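Local coordinates for translation initiation factor eIF2B subunit beta (Schizosaccharomyces pombe, PDB 5B04), which forms part of the eIF2B complex, which catalyses the exchange of GDP for GTP on the gamma subunit of translation initiation factor eIF2, at residues Ile49-Ser55 with Gly171-Arg176; Glu209-Gln214 with Arg276-Leu282; Ile270-Ser275 with Ala305-Thr311. One frame throughout, in Å; residues are numbered along the deposited sequence.

In the fold
Interaction 1 comes first along the chain and lies among the N-terminal helices, joining the end region of helix 34-51 to the lead-in of helix 176-190. Interactions 2 and 3 follow in the Rossmann-like part and interlock: their segments run 209-214, 270-275, 276-282, 305-311. Interaction 2 pairs two central strands of the mixed sheet, and interaction 3 packs the helical elements covering one face of it. Their centres are about 9 Å apart, with M274 resting on L212 and V280. Interaction 1 lies across the chain's centre, about 50 and 55 Å away between centres. Interactions 2 and 3 both reach the second copy of this subunit, so this region lies at an interface between the two copies.

Interaction 1: Ile49-Ser55 with Gly171-Arg176; sequences ISQTRWS and GGMDMR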
ATOM      1  N   ILE C  49     -31.163  36.474  19.875  1.00 87.43           N
ATOM      2  CA  ILE C  49     -31.464  37.497  18.882  1.00 89.05           C
ATOM      3  C   ILE C  49     -32.923  37.930  19.006  1.00103.27           C
ATOM      4  O   ILE C  49     -33.257  39.103  18.829  1.00112.53           O
ATOM      5  CB  ILE C  49     -31.191  36.982  17.446  1.00 99.04           C
ATOM      6  CG1 ILE C  49     -29.725  36.564  17.287  1.00 74.43           C
ATOM      7  CG2 ILE C  49     -31.545  38.040  16.411  1.00107.30           C
ATOM      8  CD1 ILE C  49     -28.736  37.687  17.476  1.00 88.22           C
ATOM      9  N   SER C  50     -33.786  36.974  19.329  1.00104.14           N
ATOM     10  CA  SER C  50     -35.216  37.235  19.485  1.00102.59           C
ATOM     11  C   SER C  50     -35.570  38.213  20.603  1.00113.72           C
ATOM     12  O   SER C  50     -36.595  38.885  20.544  1.00119.21           O
ATOM     13  CB  SER C  50     -35.948  35.914  19.728  1.00 96.15           C
ATOM     14  OG  SER C  50     -36.951  36.059  20.720  1.00115.37           O
ATOM     15  N   GLN C  51     -34.713  38.300  21.610  1.00111.28           N
ATOM     16  CA  GLN C  51     -35.065  38.972  22.853  1.00114.53           C
ATOM     17  C   GLN C  51     -34.120  40.121  23.174  1.00109.79           C
ATOM     18  O   GLN C  51     -34.464  41.027  23.928  1.00112.29           O
ATOM     19  CB  GLN C  51     -35.056  37.959  23.991  1.00100.94           C
ATOM     20  CG  GLN C  51     -36.373  37.764  24.693  1.00115.48           C
ATOM     21  CD  GLN C  51     -36.159  37.276  26.104  1.00135.32           C
ATOM     22  OE1 GLN C  51     -35.064  36.836  26.446  1.00137.52           O
ATOM     23  NE2 GLN C  51     -37.193  37.349  26.934  1.00111.64           N
ATOM     24  N   THR C  52     -32.921  40.058  22.603  1.00105.42           N
ATOM     25  CA  THR C  52     -31.916  41.107  22.763  1.00110.52           C
ATOM     26  C   THR C  52     -32.406  42.311  21.973  1.00117.78           C
ATOM     27  O   THR C  52     -32.960  42.165  20.894  1.00123.21           O
ATOM     28  CB  THR C  52     -30.544  40.674  22.187  1.00106.76           C
ATOM     29  OG1 THR C  52     -30.096  39.487  22.847  1.00109.88           O
ATOM     30  CG2 THR C  52     -29.507  41.765  22.368  1.00 80.05           C
ATOM     31  N   ARG C  53     -32.194  43.514  22.483  1.00116.95           N
ATOM     32  CA  ARG C  53     -32.378  44.679  21.608  1.00118.98           C
ATOM     33  C   ARG C  53     -31.179  45.717  21.751  1.00117.05           C
ATOM     34  O   ARG C  53     -30.898  46.329  22.791  1.00115.28           O
ATOM     35  CB  ARG C  53     -33.751  45.295  21.917  1.00128.67           C
ATOM     36  CG  ARG C  53     -34.171  46.537  21.079  1.00141.58           C
ATOM     37  CD  ARG C  53     -35.519  46.967  21.429  1.00148.10           C
ATOM     38  NE  ARG C  53     -35.893  48.123  20.608  1.00148.15           N
ATOM     39  CZ  ARG C  53     -37.122  48.620  20.557  1.00138.17           C
ATOM     40  NH1 ARG C  53     -38.083  48.062  21.272  1.00125.97           N
ATOM     41  NH2 ARG C  53     -37.376  49.654  19.779  1.00142.08           N
ATOM     42  N   TRP C  54     -30.496  45.813  20.611  1.00125.00           N
ATOM     43  CA  TRP C  54     -29.139  46.312  20.412  1.00136.72           C
ATOM     44  C   TRP C  54     -29.031  47.508  19.422  1.00137.06           C
ATOM     45  O   TRP C  54     -28.134  47.468  18.617  1.00149.78           O
ATOM     46  CB  TRP C  54     -28.309  45.176  19.784  1.00135.75           C
ATOM     47  CG  TRP C  54     -28.860  44.733  18.430  1.00127.09           C
ATOM     48  CD1 TRP C  54     -28.518  45.215  17.191  1.00128.04           C
ATOM     49  CD2 TRP C  54     -29.839  43.730  18.203  1.00121.35           C
ATOM     50  NE1 TRP C  54     -29.229  44.570  16.215  1.00137.61           N
ATOM     51  CE2 TRP C  54     -30.049  43.651  16.810  1.00133.24           C
ATOM     52  CE3 TRP C  54     -30.559  42.887  19.041  1.00116.92           C
ATOM     53  CZ2 TRP C  54     -30.949  42.761  16.251  1.00140.51           C
ATOM     54  CZ3 TRP C  54     -31.440  42.013  18.488  1.00123.41           C
ATOM     55  CH2 TRP C  54     -31.634  41.952  17.109  1.00134.73           C
ATOM     56  N   SER C  55     -29.834  48.576  19.477  1.00119.87           N
ATOM     57  CA  SER C  55     -30.018  49.457  18.270  1.00135.89           C
ATOM     58  C   SER C  55     -28.870  49.795  17.234  1.00142.21           C
ATOM     59  O   SER C  55     -29.165  49.747  16.037  1.00152.03           O
ATOM     60  CB  SER C  55     -30.692  50.792  18.698  1.00142.87           C
ATOM     61  OG  SER C  55     -30.691  51.025  20.109  1.00128.72           O
ATOM     62  N   GLY C 171     -26.946  53.224  11.092  1.00157.64           N
ATOM     63  CA  GLY C 171     -26.656  51.908  11.629  1.00130.59           C
ATOM     64  C   GLY C 171     -27.942  51.464  12.281  1.00126.67           C
ATOM     65  O   GLY C 171     -28.630  52.261  12.895  1.00127.98           O
ATOM     66  N   GLY C 172     -28.300  50.208  12.107  1.00113.47           N
ATOM     67  CA  GLY C 172     -29.658  49.815  12.374  1.00129.91           C
ATOM     68  C   GLY C 172     -29.967  48.596  13.196  1.00133.48           C
ATOM     69  O   GLY C 172     -29.207  47.644  13.252  1.00126.76           O
ATOM     70  N   MET C 173     -31.115  48.650  13.848  1.00141.57           N
ATOM     71  CA  MET C 173     -31.685  47.517  14.480  1.00138.43           C
ATOM     72  C   MET C 173     -32.833  47.059  13.571  1.00136.67           C
ATOM     73  O   MET C 173     -33.062  47.601  12.506  1.00133.69           O
ATOM     74  CB  MET C 173     -32.491  47.933  15.719  1.00147.72           C
ATOM     75  CG  MET C 173     -33.039  46.785  16.577  1.00152.00           C
ATOM     76  SD  MET C 173     -33.892  47.187  18.130  1.00153.57           S
ATOM     77  CE  MET C 173     -32.515  47.539  19.223  1.00125.66           C
ATOM     78  N   ASP C 174     -33.535  46.070  14.058  1.00131.55           N
ATOM     79  CA  ASP C 174     -34.639  45.364  13.466  1.00134.99           C
ATOM     80  C   ASP C 174     -34.225  44.571  12.246  1.00140.73           C
ATOM     81  O   ASP C 174     -35.012  44.233  11.365  1.00124.03           O
ATOM     82  CB  ASP C 174     -35.838  46.309  13.211  1.00138.19           C
ATOM     83  CG  ASP C 174     -37.174  45.644  13.465  1.00144.47           C
ATOM     84  OD1 ASP C 174     -37.234  44.396  13.460  1.00137.00           O
ATOM     85  OD2 ASP C 174     -38.169  46.372  13.672  1.00131.36           O
ATOM     86  N   MET C 175     -32.922  44.308  12.221  1.00139.19           N
ATOM     87  CA  MET C 175     -32.345  43.266  11.363  1.00113.94           C
ATOM     88  C   MET C 175     -32.735  41.882  11.781  1.00113.86           C
ATOM     89  O   MET C 175     -32.318  40.917  11.160  1.00122.79           O
ATOM     90  CB  MET C 175     -30.820  43.378  11.306  1.00103.46           C
ATOM     91  CG  MET C 175     -30.253  44.562  10.544  1.00110.51           C
ATOM     92  SD  MET C 175     -28.524  44.269  10.104  1.00145.69           S
ATOM     93  CE  MET C 175     -27.662  45.223  11.344  1.00121.51           C
ATOM     94  N   ARG C 176     -33.527  41.773  12.847  1.00114.60           N
ATOM     95  CA  ARG C 176     -33.907  40.481  13.420  1.00118.06           C
ATOM     96  C   ARG C 176     -34.517  39.496  12.434  1.00118.16           C
ATOM     97  O   ARG C 176     -34.205  38.304  12.458  1.00121.70           O
ATOM     98  CB  ARG C 176     -34.915  40.683  14.549  1.00108.86           C
ATOM     99  CG  ARG C 176     -34.342  41.380  15.756  1.00122.88           C
ATOM    100  CD  ARG C 176     -35.376  41.502  16.846  1.00125.36           C
ATOM    101  NE  ARG C 176     -34.883  42.233  18.007  1.00127.89           N
ATOM    102  CZ  ARG C 176     -35.650  42.562  19.037  1.00128.62           C
ATOM    103  NH1 ARG C 176     -36.930  42.222  19.030  1.00135.50           N
ATOM    104  NH2 ARG C 176     -35.145  43.228  20.066  1.00130.92           N
TER
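M173, just before helix 176-190, and R176, its first residue, lie against W54 and the backbone at the end region of helix 34-51. R176 is almost fully extended (chi1 m, then three angles near 180°), which lets its guanidinium reach a row of carbonyl oxygens: I49 O is 3.6 Å from R176 NE, and S50 O, 3.7 Å from R176 NH1, sits over one face of the planar group. A spread-out positive charge suits this place, because these oxygens carry partial negative charge. The aliphatic part of R176 serves the apolar side, with its CG 4.4 Å from I49 CG2.

W54 takes the p rotamer with chi2 near 90°, and its indole offers one face to M173. With t at chi1 and chi2 and m at chi3, M173 runs past the ring, with M173 CG 4.3 Å from W54 CE2 and its sulfur 5.4 Å from the centroid of the six-membered ring, a Met-aromatic contact. A flexible, polarizable thioether matches an indole face well. R53, t at chi1 to chi3, projects as an exposed arm near the sulfur.

Around this packing, T52 OG1 is hydrogen-bonded to Y16 OH and V48 O. W54 and I49 also rest on L60 of helix 57-74, while I49 reaches I179, I180 and I183 of helix 176-190, so the contact ties three helices together.

Interaction 2: Glu209-Gln214 with Arg276-Leu282; sequences EIILTQ and RVNKVIL
This is a parallel strand pairing in the middle of the mixed sheet, between strand 210-214 and strand 279-282. The short axes approach to 4.8 Å and cross at -32°, the twist of neighbouring strands. Both are extended, with phi about -100 to -140° and psi 112 to 164°. In register, I211 pairs with K279 (CA-CA 5.2 Å) and L212 with V280 (4.8 Å). L212 bridges two residues of the partner strand: L212 N donates to K279 O (3.0 Å), and I281 N to L212 O (2.9 Å). T213 (t) donates from OG1 to I281 O (2.7 Å), its beta branch keeping the hydroxyl beside that strand.

At the entrance N278 departs from strand geometry (phi/psi -81/-47°). Its N donates to I210 O (3.0 Å), and its m side chain turns OD1 back to accept from I210 N (3.0 Å), a task asparagine suits by offering a carbonyl like that of a backbone. K279, m-t-t-p, brings NZ 3.4 Å from E209 OE2 in a salt bridge with a weak hydrogen bond; that carboxylate also pairs with R276 of the second copy of this subunit.

Beta-branched and leucine side chains fill both faces. I211 (m, m) puts CG2 3.7 Å from I281 CD1, on the face where I281 meets helix 218-228. L212 (t, p) sets CB 3.6 Å from V277 CG1 and CD2 4.0 Å from V280 CG2, and packs on V302 of helix 299-308. With strand 234-238 flanking strand 210-214 on its other edge, this is the central 2-1-4 portion of the 3-2-1-4-5 strand order of a Rossmann-like fold.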
ATOM      1  N   GLU C 209     -15.011  -4.206  -2.930  1.00 75.09           N
ATOM      2  CA  GLU C 209     -13.948  -3.516  -2.208  1.00 69.55           C
ATOM      3  C   GLU C 209     -14.069  -3.804  -0.717  1.00 69.32           C
ATOM      4  O   GLU C 209     -15.135  -4.193  -0.238  1.00 63.49           O
ATOM      5  CB  GLU C 209     -13.996  -2.005  -2.461  1.00 59.57           C
ATOM      6  CG  GLU C 209     -13.369  -1.563  -3.774  1.00 79.80           C
ATOM      7  CD  GLU C 209     -13.148  -0.061  -3.835  1.00105.22           C
ATOM      8  OE1 GLU C 209     -13.825   0.673  -3.084  1.00 89.87           O
ATOM      9  OE2 GLU C 209     -12.293   0.386  -4.629  1.00113.24           O
ATOM     10  N   ILE C 210     -12.975  -3.620   0.015  1.00 60.56           N
ATOM     11  CA  ILE C 210     -12.990  -3.796   1.461  1.00 51.56           C
ATOM     12  C   ILE C 210     -12.707  -2.472   2.161  1.00 58.25           C
ATOM     13  O   ILE C 210     -11.667  -1.851   1.941  1.00 55.94           O
ATOM     14  CB  ILE C 210     -11.967  -4.850   1.918  1.00 51.25           C
ATOM     15  CG1 ILE C 210     -12.387  -6.237   1.432  1.00 39.42           C
ATOM     16  CG2 ILE C 210     -11.833  -4.842   3.433  1.00 49.33           C
ATOM     17  CD1 ILE C 210     -11.514  -7.357   1.953  1.00 46.83           C
ATOM     18  N   ILE C 211     -13.642  -2.048   3.006  1.00 48.40           N
ATOM     19  CA  ILE C 211     -13.541  -0.757   3.675  1.00 51.95           C
ATOM     20  C   ILE C 211     -13.323  -0.904   5.176  1.00 53.40           C
ATOM     21  O   ILE C 211     -14.079  -1.596   5.857  1.00 57.37           O
ATOM     22  CB  ILE C 211     -14.802   0.091   3.440  1.00 52.44           C
ATOM     23  CG1 ILE C 211     -15.110   0.179   1.945  1.00 44.64           C
ATOM     24  CG2 ILE C 211     -14.635   1.476   4.045  1.00 52.59           C
ATOM     25  CD1 ILE C 211     -13.975   0.748   1.122  1.00 64.64           C
ATOM     26  N   LEU C 212     -12.285  -0.251   5.688  1.00 51.40           N
ATOM     27  CA  LEU C 212     -12.036  -0.234   7.122  1.00 50.93           C
ATOM     28  C   LEU C 212     -12.570   1.046   7.747  1.00 48.27           C
ATOM     29  O   LEU C 212     -12.264   2.149   7.292  1.00 42.01           O
ATOM     30  CB  LEU C 212     -10.545  -0.375   7.424  1.00 43.11           C
ATOM     31  CG  LEU C 212     -10.178  -0.229   8.904  1.00 45.20           C
ATOM     32  CD1 LEU C 212     -10.814  -1.339   9.728  1.00 37.81           C
ATOM     33  CD2 LEU C 212      -8.670  -0.208   9.098  1.00 58.38           C
ATOM     34  N   THR C 213     -13.374   0.891   8.791  1.00 40.49           N
ATOM     35  CA  THR C 213     -13.865   2.030   9.551  1.00 52.61           C
ATOM     36  C   THR C 213     -13.740   1.731  11.038  1.00 60.21           C
ATOM     37  O   THR C 213     -13.547   0.580  11.432  1.00 50.17           O
ATOM     38  CB  THR C 213     -15.327   2.365   9.205  1.00 49.29           C
ATOM     39  OG1 THR C 213     -15.674   3.636   9.768  1.00 60.01           O
ATOM     40  CG2 THR C 213     -16.265   1.297   9.744  1.00 53.65           C
ATOM     41  N   GLN C 214     -13.841   2.768  11.861  1.00 57.15           N
ATOM     42  CA  GLN C 214     -13.722   2.594  13.300  1.00 51.61           C
ATOM     43  C   GLN C 214     -14.791   3.385  14.041  1.00 46.46           C
ATOM     44  O   GLN C 214     -15.192   4.465  13.605  1.00 51.88           O
ATOM     45  CB  GLN C 214     -12.334   3.016  13.780  1.00 47.54           C
ATOM     46  CG  GLN C 214     -12.003   2.541  15.182  1.00 54.56           C
ATOM     47  CD  GLN C 214     -10.884   3.336  15.814  1.00 55.16           C
ATOM     48  OE1 GLN C 214     -10.030   2.783  16.507  1.00 49.97           O
ATOM     49  NE2 GLN C 214     -10.888   4.643  15.585  1.00 50.86           N
ATOM     50  N   ARG C 276      -5.381  -6.146   3.280  1.00 58.46           N
ATOM     51  CA  ARG C 276      -6.463  -6.476   2.359  1.00 54.24           C
ATOM     52  C   ARG C 276      -7.540  -5.394   2.355  1.00 40.97           C
ATOM     53  O   ARG C 276      -8.665  -5.629   1.918  1.00 50.65           O
ATOM     54  CB  ARG C 276      -7.081  -7.830   2.719  1.00 63.29           C
ATOM     55  CG  ARG C 276      -6.065  -8.944   2.917  1.00 77.49           C
ATOM     56  CD  ARG C 276      -5.395  -9.353   1.614  1.00 80.18           C
ATOM     57  NE  ARG C 276      -5.997 -10.554   1.040  1.00 95.71           N
ATOM     58  CZ  ARG C 276      -6.827 -10.554   0.002  1.00 87.34           C
ATOM     59  NH1 ARG C 276      -7.155  -9.414  -0.589  1.00 80.70           N
ATOM     60  NH2 ARG C 276      -7.324 -11.698  -0.451  1.00 78.46           N
ATOM     61  N   VAL C 277      -7.188  -4.210   2.846  1.00 41.37           N
ATOM     62  CA  VAL C 277      -8.123  -3.091   2.884  1.00 48.06           C
ATOM     63  C   VAL C 277      -7.827  -2.088   1.776  1.00 47.49           C
ATOM     64  O   VAL C 277      -6.687  -1.654   1.608  1.00 43.26           O
ATOM     65  CB  VAL C 277      -8.086  -2.361   4.243  1.00 43.62           C
ATOM     66  CG1 VAL C 277      -9.002  -1.146   4.217  1.00 50.06           C
ATOM     67  CG2 VAL C 277      -8.481  -3.302   5.367  1.00 41.06           C
ATOM     68  N   ASN C 278      -8.862  -1.723   1.024  1.00 47.68           N
ATOM     69  CA  ASN C 278      -8.724  -0.754  -0.056  1.00 45.20           C
ATOM     70  C   ASN C 278      -8.743   0.684   0.445  1.00 43.18           C
ATOM     71  O   ASN C 278      -7.906   1.499   0.054  1.00 51.51           O
ATOM     72  CB  ASN C 278      -9.836  -0.948  -1.089  1.00 59.11           C
ATOM     73  CG  ASN C 278      -9.735  -2.274  -1.813  1.00 67.67           C
ATOM     74  OD1 ASN C 278     -10.586  -3.148  -1.653  1.00 59.22           O
ATOM     75  ND2 ASN C 278      -8.692  -2.429  -2.621  1.00 70.70           N
ATOM     76  N   LYS C 279      -9.704   0.993   1.309  1.00 55.71           N
ATOM     77  CA  LYS C 279      -9.906   2.361   1.771  1.00 48.47           C
ATOM     78  C   LYS C 279     -10.251   2.434   3.254  1.00 52.73           C
ATOM     79  O   LYS C 279     -10.946   1.567   3.785  1.00 57.34           O
ATOM     80  CB  LYS C 279     -11.015   3.037   0.960  1.00 54.16           C
ATOM     81  CG  LYS C 279     -10.661   3.312  -0.491  1.00 80.86           C
ATOM     82  CD  LYS C 279     -11.901   3.627  -1.312  1.00 64.64           C
ATOM     83  CE  LYS C 279     -11.533   4.024  -2.731  1.00 88.71           C
ATOM     84  NZ  LYS C 279     -10.587   3.056  -3.353  1.00 84.02           N
ATOM     85  N   VAL C 280      -9.760   3.478   3.912  1.00 48.54           N
ATOM     86  CA  VAL C 280     -10.164   3.788   5.277  1.00 49.11           C
ATOM     87  C   VAL C 280     -11.160   4.940   5.260  1.00 49.14           C
ATOM     88  O   VAL C 280     -10.883   6.004   4.703  1.00 61.83           O
ATOM     89  CB  VAL C 280      -8.959   4.157   6.167  1.00 56.09           C
ATOM     90  CG1 VAL C 280      -9.399   5.022   7.340  1.00 54.45           C
ATOM     91  CG2 VAL C 280      -8.262   2.904   6.659  1.00 39.65           C
ATOM     92  N   ILE C 281     -12.325   4.720   5.857  1.00 47.19           N
ATOM     93  CA  ILE C 281     -13.337   5.765   5.947  1.00 52.63           C
ATOM     94  C   ILE C 281     -13.640   6.082   7.406  1.00 52.79           C
ATOM     95  O   ILE C 281     -14.203   5.261   8.130  1.00 40.64           O
ATOM     96  CB  ILE C 281     -14.630   5.365   5.220  1.00 47.39           C
ATOM     97  CG1 ILE C 281     -14.363   5.213   3.722  1.00 57.22           C
ATOM     98  CG2 ILE C 281     -15.716   6.400   5.460  1.00 56.83           C
ATOM     99  CD1 ILE C 281     -15.593   4.875   2.910  1.00 56.12           C
ATOM    100  N   LEU C 282     -13.255   7.280   7.832  1.00 39.37           N
ATOM    101  CA  LEU C 282     -13.405   7.678   9.224  1.00 42.88           C
ATOM    102  C   LEU C 282     -14.337   8.867   9.395  1.00 56.22           C
ATOM    103  O   LEU C 282     -14.403   9.751   8.541  1.00 46.83           O
ATOM    104  CB  LEU C 282     -12.043   8.019   9.831  1.00 44.09           C
ATOM    105  CG  LEU C 282     -11.046   6.882  10.040  1.00 42.69           C
ATOM    106  CD1 LEU C 282      -9.815   7.393  10.768  1.00 44.77           C
ATOM    107  CD2 LEU C 282     -11.691   5.738  10.805  1.00 56.72           C
TER

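Interaction 3: Ile270-Ser275 with Ala305-Thr311; sequences IFAIMS and AARHHAT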
ATOM      1  N   ILE C 270      -6.443  -4.275  13.908  1.00 43.69           N
ATOM      2  CA  ILE C 270      -6.438  -3.273  12.840  1.00 44.54           C
ATOM      3  C   ILE C 270      -5.268  -3.426  11.868  1.00 52.81           C
ATOM      4  O   ILE C 270      -5.466  -3.455  10.653  1.00 64.49           O
ATOM      5  CB  ILE C 270      -6.414  -1.845  13.424  1.00 43.78           C
ATOM      6  CG1 ILE C 270      -7.753  -1.526  14.089  1.00 45.54           C
ATOM      7  CG2 ILE C 270      -6.119  -0.823  12.337  1.00 52.87           C
ATOM      8  CD1 ILE C 270      -7.789  -0.183  14.774  1.00 53.88           C
ATOM      9  N   PHE C 271      -4.055  -3.533  12.401  1.00 49.61           N
ATOM     10  CA  PHE C 271      -2.866  -3.672  11.566  1.00 49.61           C
ATOM     11  C   PHE C 271      -2.890  -4.980  10.780  1.00 58.18           C
ATOM     12  O   PHE C 271      -2.496  -5.020   9.613  1.00 60.08           O
ATOM     13  CB  PHE C 271      -1.599  -3.602  12.423  1.00 49.65           C
ATOM     14  CG  PHE C 271      -0.321  -3.530  11.625  1.00 51.91           C
ATOM     15  CD1 PHE C 271       0.278  -4.683  11.135  1.00 41.93           C
ATOM     16  CD2 PHE C 271       0.287  -2.311  11.378  1.00 51.79           C
ATOM     17  CE1 PHE C 271       1.450  -4.617  10.409  1.00 38.17           C
ATOM     18  CE2 PHE C 271       1.463  -2.240  10.653  1.00 49.46           C
ATOM     19  CZ  PHE C 271       2.044  -3.395  10.168  1.00 42.56           C
ATOM     20  N   ALA C 272      -3.357  -6.043  11.426  1.00 54.68           N
ATOM     21  CA  ALA C 272      -3.311  -7.386  10.855  1.00 42.25           C
ATOM     22  C   ALA C 272      -4.106  -7.517   9.558  1.00 52.03           C
ATOM     23  O   ALA C 272      -3.748  -8.305   8.682  1.00 74.60           O
ATOM     24  CB  ALA C 272      -3.809  -8.399  11.874  1.00 64.25           C
ATOM     25  N   ILE C 273      -5.182  -6.747   9.435  1.00 48.03           N
ATOM     26  CA  ILE C 273      -6.075  -6.876   8.287  1.00 45.49           C
ATOM     27  C   ILE C 273      -5.915  -5.741   7.278  1.00 49.33           C
ATOM     28  O   ILE C 273      -6.598  -5.712   6.256  1.00 50.94           O
ATOM     29  CB  ILE C 273      -7.550  -6.944   8.739  1.00 40.88           C
ATOM     30  CG1 ILE C 273      -7.859  -5.845   9.760  1.00 48.24           C
ATOM     31  CG2 ILE C 273      -7.853  -8.301   9.347  1.00 52.25           C
ATOM     32  CD1 ILE C 273      -8.410  -4.565   9.161  1.00 57.14           C
ATOM     33  N   MET C 274      -5.003  -4.818   7.566  1.00 44.45           N
ATOM     34  CA  MET C 274      -4.810  -3.634   6.733  1.00 45.22           C
ATOM     35  C   MET C 274      -4.357  -3.979   5.316  1.00 51.15           C
ATOM     36  O   MET C 274      -4.613  -3.230   4.373  1.00 60.90           O
ATOM     37  CB  MET C 274      -3.792  -2.696   7.384  1.00 46.02           C
ATOM     38  CG  MET C 274      -3.898  -1.253   6.929  1.00 56.18           C
ATOM     39  SD  MET C 274      -5.357  -0.440   7.605  1.00 70.66           S
ATOM     40  CE  MET C 274      -6.150   0.100   6.102  1.00 45.00           C
ATOM     41  N   SER C 275      -3.687  -5.119   5.171  1.00 58.93           N
ATOM     42  CA  SER C 275      -3.109  -5.521   3.892  1.00 61.58           C
ATOM     43  C   SER C 275      -4.166  -5.840   2.836  1.00 60.68           C
ATOM     44  O   SER C 275      -3.882  -5.809   1.639  1.00 62.94           O
ATOM     45  CB  SER C 275      -2.194  -6.732   4.086  1.00 65.64           C
ATOM     46  OG  SER C 275      -2.913  -7.841   4.598  1.00 69.48           O
ATOM     47  N   ALA C 305      -1.524   2.755  10.694  1.00 39.87           N
ATOM     48  CA  ALA C 305      -1.491   1.472  10.004  1.00 32.10           C
ATOM     49  C   ALA C 305      -1.845   1.632   8.529  1.00 41.52           C
ATOM     50  O   ALA C 305      -1.372   0.873   7.685  1.00 54.20           O
ATOM     51  CB  ALA C 305      -2.435   0.484  10.670  1.00 43.37           C
ATOM     52  N   ALA C 306      -2.674   2.624   8.223  1.00 45.58           N
ATOM     53  CA  ALA C 306      -3.073   2.886   6.845  1.00 43.00           C
ATOM     54  C   ALA C 306      -1.916   3.467   6.039  1.00 48.46           C
ATOM     55  O   ALA C 306      -1.693   3.080   4.893  1.00 54.87           O
ATOM     56  CB  ALA C 306      -4.265   3.826   6.807  1.00 36.73           C
ATOM     57  N   ARG C 307      -1.186   4.398   6.646  1.00 51.86           N
ATOM     58  CA  ARG C 307      -0.031   5.013   6.001  1.00 56.41           C
ATOM     59  C   ARG C 307       1.044   3.971   5.717  1.00 49.36           C
ATOM     60  O   ARG C 307       1.715   4.017   4.686  1.00 42.49           O
ATOM     61  CB  ARG C 307       0.537   6.133   6.876  1.00 52.96           C
ATOM     62  CG  ARG C 307       1.752   6.839   6.293  1.00 53.96           C
ATOM     63  CD  ARG C 307       1.411   7.553   4.995  1.00 81.80           C
ATOM     64  NE  ARG C 307       0.186   8.339   5.113  1.00 83.44           N
ATOM     65  CZ  ARG C 307      -0.254   9.182   4.185  1.00 75.06           C
ATOM     66  NH1 ARG C 307       0.434   9.359   3.064  1.00 70.04           N
ATOM     67  NH2 ARG C 307      -1.381   9.853   4.377  1.00 71.73           N
ATOM     68  N   HIS C 308       1.188   3.027   6.640  1.00 47.29           N
ATOM     69  CA  HIS C 308       2.203   1.987   6.540  1.00 49.15           C
ATOM     70  C   HIS C 308       1.909   1.026   5.393  1.00 49.98           C
ATOM     71  O   HIS C 308       2.824   0.535   4.732  1.00 57.39           O
ATOM     72  CB  HIS C 308       2.296   1.219   7.860  1.00 52.42           C
ATOM     73  CG  HIS C 308       3.509   0.352   7.973  1.00 59.84           C
ATOM     74  ND1 HIS C 308       3.460  -1.018   7.827  1.00 56.45           N
ATOM     75  CD2 HIS C 308       4.803   0.656   8.226  1.00 51.51           C
ATOM     76  CE1 HIS C 308       4.673  -1.519   7.983  1.00 59.81           C
ATOM     77  NE2 HIS C 308       5.506  -0.524   8.228  1.00 65.81           N
ATOM     78  N   HIS C 309       0.627   0.763   5.163  1.00 47.34           N
ATOM     79  CA  HIS C 309       0.209  -0.154   4.107  1.00 37.91           C
ATOM     80  C   HIS C 309      -0.172   0.598   2.837  1.00 45.98           C
ATOM     81  O   HIS C 309      -0.719   0.011   1.902  1.00 67.89           O
ATOM     82  CB  HIS C 309      -0.967  -1.012   4.579  1.00 34.71           C
ATOM     83  CG  HIS C 309      -0.625  -1.950   5.695  1.00 39.92           C
ATOM     84  ND1 HIS C 309      -0.881  -3.302   5.635  1.00 47.92           N
ATOM     85  CD2 HIS C 309      -0.049  -1.729   6.901  1.00 42.18           C
ATOM     86  CE1 HIS C 309      -0.478  -3.875   6.755  1.00 35.73           C
ATOM     87  NE2 HIS C 309       0.030  -2.943   7.540  1.00 48.69           N
ATOM     88  N   ALA C 310       0.123   1.895   2.817  1.00 36.38           N
ATOM     89  CA  ALA C 310      -0.195   2.770   1.689  1.00 43.31           C
ATOM     90  C   ALA C 310      -1.682   2.741   1.340  1.00 41.87           C
ATOM     91  O   ALA C 310      -2.054   2.759   0.166  1.00 50.28           O
ATOM     92  CB  ALA C 310       0.642   2.396   0.472  1.00 37.74           C
ATOM     93  N   THR C 311      -2.528   2.698   2.364  1.00 36.72           N
ATOM     94  CA  THR C 311      -3.972   2.697   2.169  1.00 41.09           C
ATOM     95  C   THR C 311      -4.550   4.095   2.386  1.00 54.47           C
ATOM     96  O   THR C 311      -4.276   4.730   3.405  1.00 53.01           O
ATOM     97  CB  THR C 311      -4.667   1.703   3.120  1.00 48.00           C
ATOM     98  OG1 THR C 311      -4.143   0.387   2.904  1.00 63.78           O
ATOM     99  CG2 THR C 311      -6.171   1.690   2.881  1.00 44.64           C
TER
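A Schellman motif closes helix 299-308 here, and the residues before and within it pack against the short helical turn 270-273 and the M274-S275 that follow. A305 comes first: its methyl is small enough to let the helices approach, with A305 CB 4.0 Å from F271 CD2 and 4.2 Å from I270 CG2. A306 is equally compact, its CB 4.2 Å from M274 CE. H308 brings ND1 3.6 Å from F271 CZ, the two rings lying obliquely, and also packs on P436 of the delta subunit.

H309, the first residue to leave helical geometry, has its segment's largest contact area. Its imidazole edge points at the face of F271 in a T-shaped pair (centroids 4.6 Å apart, planes at 81°), and its own face receives M274 CB 3.5 Å from the centroid, a CH-pi contact. A flat ring can offer edge and face at once. A310 then takes the left-handed conformation (phi 56°), and the chain reverses, T311 N bonding to A306 O at 2.7 Å, with a weak bond from A310 N to R307 O (3.2 Å). That turn brings T311 back toward the sheet, where its CG2 methyl lies 3.6 Å from M274 CE.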